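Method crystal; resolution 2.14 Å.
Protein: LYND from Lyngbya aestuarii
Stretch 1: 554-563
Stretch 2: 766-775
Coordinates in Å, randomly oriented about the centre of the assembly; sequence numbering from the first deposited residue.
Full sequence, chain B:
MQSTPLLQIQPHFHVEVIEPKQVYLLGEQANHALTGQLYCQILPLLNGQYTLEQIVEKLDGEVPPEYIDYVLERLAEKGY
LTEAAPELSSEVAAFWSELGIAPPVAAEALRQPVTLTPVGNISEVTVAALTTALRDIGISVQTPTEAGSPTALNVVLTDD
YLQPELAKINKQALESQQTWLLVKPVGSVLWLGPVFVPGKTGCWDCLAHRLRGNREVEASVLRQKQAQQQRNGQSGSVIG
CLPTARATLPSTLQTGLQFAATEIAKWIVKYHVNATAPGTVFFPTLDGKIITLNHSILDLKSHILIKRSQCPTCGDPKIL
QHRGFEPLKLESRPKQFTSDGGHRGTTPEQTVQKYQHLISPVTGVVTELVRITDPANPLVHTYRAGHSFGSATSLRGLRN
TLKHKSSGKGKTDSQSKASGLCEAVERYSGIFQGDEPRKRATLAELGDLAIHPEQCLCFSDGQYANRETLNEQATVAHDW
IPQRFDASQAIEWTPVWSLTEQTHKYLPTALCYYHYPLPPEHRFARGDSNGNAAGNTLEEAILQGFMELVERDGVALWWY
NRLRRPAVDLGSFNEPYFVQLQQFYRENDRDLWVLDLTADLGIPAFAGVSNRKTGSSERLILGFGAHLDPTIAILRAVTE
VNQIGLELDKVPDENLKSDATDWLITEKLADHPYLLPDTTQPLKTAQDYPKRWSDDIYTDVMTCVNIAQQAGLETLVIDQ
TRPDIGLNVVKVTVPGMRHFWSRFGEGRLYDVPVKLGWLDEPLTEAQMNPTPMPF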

# COMPACT_ATOMS: atom_id res chain seq x y z
N GLY B 554 -28.89 -24.97 -4.18
CA GLY B 554 -28.77 -25.81 -3.00
C GLY B 554 -29.38 -25.19 -1.76
O GLY B 554 -30.07 -25.87 -0.99
N VAL B 555 -29.13 -23.90 -1.56
CA VAL B 555 -29.69 -23.18 -0.42
C VAL B 555 -31.20 -23.14 -0.54
O VAL B 555 -31.92 -23.40 0.43
CB VAL B 555 -29.11 -21.75 -0.31
CG1 VAL B 555 -29.88 -20.94 0.75
CG2 VAL B 555 -27.64 -21.79 0.06
N ALA B 556 -31.69 -22.83 -1.74
CA ALA B 556 -33.14 -22.72 -1.96
C ALA B 556 -33.85 -24.01 -1.58
O ALA B 556 -34.86 -23.98 -0.88
CB ALA B 556 -33.42 -22.37 -3.41
N LEU B 557 -33.32 -25.13 -2.03
CA LEU B 557 -33.91 -26.43 -1.74
C LEU B 557 -33.99 -26.65 -0.24
O LEU B 557 -35.05 -27.02 0.29
CB LEU B 557 -33.08 -27.55 -2.38
CG LEU B 557 -33.03 -27.59 -3.92
CD1 LEU B 557 -32.23 -28.79 -4.39
CD2 LEU B 557 -34.42 -27.62 -4.54
N TRP B 558 -32.87 -26.43 0.43
CA TRP B 558 -32.78 -26.64 1.87
C TRP B 558 -33.68 -25.69 2.64
O TRP B 558 -34.47 -26.12 3.50
CB TRP B 558 -31.33 -26.48 2.33
CG TRP B 558 -31.17 -26.17 3.79
CD1 TRP B 558 -31.50 -26.97 4.85
CD2 TRP B 558 -30.61 -24.97 4.35
NE1 TRP B 558 -31.20 -26.33 6.03
CE2 TRP B 558 -30.64 -25.11 5.75
CE3 TRP B 558 -30.09 -23.80 3.80
CZ2 TRP B 558 -30.17 -24.12 6.61
CZ3 TRP B 558 -29.62 -22.81 4.65
CH2 TRP B 558 -29.67 -22.98 6.04
N TRP B 559 -33.58 -24.41 2.33
CA TRP B 559 -34.26 -23.37 3.10
C TRP B 559 -35.78 -23.42 3.01
O TRP B 559 -36.48 -23.34 4.01
CB TRP B 559 -33.77 -22.00 2.65
CG TRP B 559 -34.39 -20.88 3.41
CD1 TRP B 559 -35.51 -20.18 3.07
CD2 TRP B 559 -33.93 -20.32 4.64
NE1 TRP B 559 -35.78 -19.22 4.01
CE2 TRP B 559 -34.82 -19.29 4.99
CE3 TRP B 559 -32.85 -20.59 5.48
CZ2 TRP B 559 -34.67 -18.54 6.14
CZ3 TRP B 559 -32.69 -19.85 6.63
CH2 TRP B 559 -33.60 -18.83 6.95
N TYR B 560 -36.30 -23.54 1.79
CA TYR B 560 -37.73 -23.39 1.57
C TYR B 560 -38.49 -24.69 1.79
O TYR B 560 -39.68 -24.66 2.11
CB TYR B 560 -37.99 -22.82 0.17
CG TYR B 560 -37.53 -21.39 0.08
CD1 TYR B 560 -38.27 -20.36 0.66
CD2 TYR B 560 -36.33 -21.07 -0.55
CE1 TYR B 560 -37.82 -19.05 0.60
CE2 TYR B 560 -35.88 -19.78 -0.62
CZ TYR B 560 -36.63 -18.77 -0.04
OH TYR B 560 -36.16 -17.48 -0.12
N ASN B 561 -37.82 -25.82 1.63
CA ASN B 561 -38.40 -27.10 2.05
C ASN B 561 -38.12 -27.34 3.54
O ASN B 561 -38.64 -28.29 4.11
CB ASN B 561 -37.85 -28.25 1.22
CG ASN B 561 -38.25 -28.16 -0.24
OD1 ASN B 561 -39.37 -28.50 -0.62
ND2 ASN B 561 -37.32 -27.71 -1.07
N ARG B 562 -37.31 -26.48 4.14
CA ARG B 562 -36.93 -26.60 5.55
C ARG B 562 -36.43 -28.00 5.85
O ARG B 562 -36.92 -28.68 6.76
CB ARG B 562 -38.09 -26.20 6.46
CG ARG B 562 -38.38 -24.70 6.42
CD ARG B 562 -39.52 -24.32 7.34
NE ARG B 562 -40.83 -24.51 6.72
CZ ARG B 562 -41.98 -24.11 7.25
NH1 ARG B 562 -41.98 -23.49 8.42
NH2 ARG B 562 -43.12 -24.31 6.61
N LEU B 563 -35.46 -28.44 5.07
CA LEU B 563 -34.93 -29.78 5.18
C LEU B 563 -33.98 -29.91 6.35
O LEU B 563 -33.28 -28.96 6.69
CB LEU B 563 -34.21 -30.17 3.88
CG LEU B 563 -35.08 -30.15 2.62
CD1 LEU B 563 -34.22 -30.33 1.37
CD2 LEU B 563 -36.15 -31.22 2.68
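Stretch 2, residues 766-775: AQMNPTPMPF

Most of stretch 1 is the last part of a helix that begins earlier in the chain; R562, with positive phi (50/54), is the first residue after it to leave helical geometry. Stretch 2, the C-terminal end of the chain, leaves a 3-10 segment, begun earlier in the chain, after Q767 and then runs extended from M768, with a turn of the backbone at P770 (phi/psi -75/-13), before continuing through T771, P772 and M773. It passes the helix end first, Q767 to N769 lying by Y560 and R562, and its later residues reach back to W559 and V555. The backbones come nearest at Y560 and N769, whose CA atoms are 4.5 Å apart. Here the carbonyl of Y560, near the helix end, accepts a hydrogen bond from N769 N (Y560 O to N769 N, 2.9 Å) and another from a water (2.8 Å from Y560 O) that also bonds R562 NE and Q767 O.

N769 points toward the helix and its ND2 donates to W559 O at 3.1 Å, while its OD1 accepts from T771 N at 2.9 Å, tying the loop to itself. The W559 indole lies between two residues: N769 ND2 is over one face and M773 CG over the opposite one, 3.8 Å from the centroid of the five-membered ring in a CH-pi contact. At the ring edge, W559 NE1 donates to T771 O at 2.8 Å. Separately, W559 CH2 makes an apolar contact with P774 CD at 3.9 Å. V555 CG1 adds a looser apolar contact with M773 CG at 4.4 Å. M768 SD packs 3.8 Å from Y560 CB, and M768 CE reaches 3.7 Å from N561 OD1. R562 points toward stretch 2; its NH2 donates to Q767 O at 3.3 Å, in line with the guanidinium edge, while N769 CA and P770 CD cover one face, R562 NH1 to P770 CD being 3.9 Å.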

# COMPACT_ATOMS: atom_id res chain seq x y z
N ALA B 766 -47.85 -23.52 -0.54
CA ALA B 766 -48.26 -22.95 0.73
C ALA B 766 -47.41 -23.45 1.90
O ALA B 766 -47.40 -22.82 2.96
CB ALA B 766 -49.73 -23.27 0.98
N GLN B 767 -46.72 -24.56 1.71
CA GLN B 767 -45.89 -25.15 2.76
C GLN B 767 -44.44 -24.73 2.65
O GLN B 767 -43.62 -25.14 3.46
CB GLN B 767 -45.95 -26.68 2.70
CG GLN B 767 -47.33 -27.25 2.90
CD GLN B 767 -47.37 -28.75 2.66
OE1 GLN B 767 -47.11 -29.22 1.55
NE2 GLN B 767 -47.68 -29.50 3.70
N MET B 768 -44.12 -23.92 1.64
CA MET B 768 -42.77 -23.38 1.52
C MET B 768 -42.50 -22.44 2.69
O MET B 768 -43.42 -21.81 3.20
CB MET B 768 -42.57 -22.66 0.19
CG MET B 768 -42.45 -23.58 -1.03
SD MET B 768 -41.12 -24.78 -0.87
CE MET B 768 -41.36 -25.84 -2.28
N ASN B 769 -41.24 -22.37 3.11
CA ASN B 769 -40.84 -21.55 4.24
C ASN B 769 -41.39 -20.14 4.09
O ASN B 769 -41.07 -19.46 3.11
CB ASN B 769 -39.32 -21.51 4.35
CG ASN B 769 -38.83 -21.01 5.70
OD1 ASN B 769 -39.56 -20.34 6.43
ND2 ASN B 769 -37.60 -21.34 6.03
N PRO B 770 -42.24 -19.70 5.03
CA PRO B 770 -42.78 -18.34 4.96
C PRO B 770 -41.76 -17.27 5.34
O PRO B 770 -42.01 -16.09 5.12
CB PRO B 770 -43.94 -18.38 5.96
CG PRO B 770 -43.51 -19.38 6.97
CD PRO B 770 -42.75 -20.42 6.21
N THR B 771 -40.64 -17.69 5.92
CA THR B 771 -39.58 -16.77 6.29
C THR B 771 -38.60 -16.59 5.13
O THR B 771 -37.93 -17.55 4.74
CB THR B 771 -38.79 -17.26 7.51
OG1 THR B 771 -39.69 -17.43 8.61
CG2 THR B 771 -37.70 -16.26 7.90
N PRO B 772 -38.51 -15.37 4.56
CA PRO B 772 -37.56 -15.20 3.47
C PRO B 772 -36.12 -15.37 3.96
O PRO B 772 -35.80 -14.99 5.09
CB PRO B 772 -37.81 -13.76 2.99
CG PRO B 772 -39.13 -13.36 3.60
CD PRO B 772 -39.24 -14.13 4.86
N MET B 773 -35.27 -15.96 3.13
CA MET B 773 -33.87 -16.14 3.49
C MET B 773 -33.25 -14.75 3.67
O MET B 773 -33.22 -13.97 2.72
CB MET B 773 -33.15 -16.96 2.43
CG MET B 773 -32.00 -17.81 2.97
SD MET B 773 -30.56 -16.84 3.45
CE MET B 773 -30.04 -16.22 1.86
N PRO B 774 -32.77 -14.43 4.89
CA PRO B 774 -32.50 -13.02 5.24
C PRO B 774 -31.33 -12.39 4.49
O PRO B 774 -31.37 -11.21 4.16
CB PRO B 774 -32.18 -13.08 6.74
CG PRO B 774 -32.40 -14.49 7.16
CD PRO B 774 -32.31 -15.34 5.95
N PHE B 775 -30.29 -13.17 4.23
CA PHE B 775 -29.07 -12.66 3.62
C PHE B 775 -29.11 -12.81 2.10
O PHE B 775 -28.09 -12.67 1.43
CB PHE B 775 -27.85 -13.37 4.21
CG PHE B 775 -27.76 -13.27 5.71
CD1 PHE B 775 -27.41 -12.07 6.32
CD2 PHE B 775 -28.03 -14.37 6.52
CE1 PHE B 775 -27.33 -11.97 7.71
CE2 PHE B 775 -27.96 -14.27 7.90
CZ PHE B 775 -27.60 -13.07 8.49
O HOH W 1 -40.97 -25.84 4.27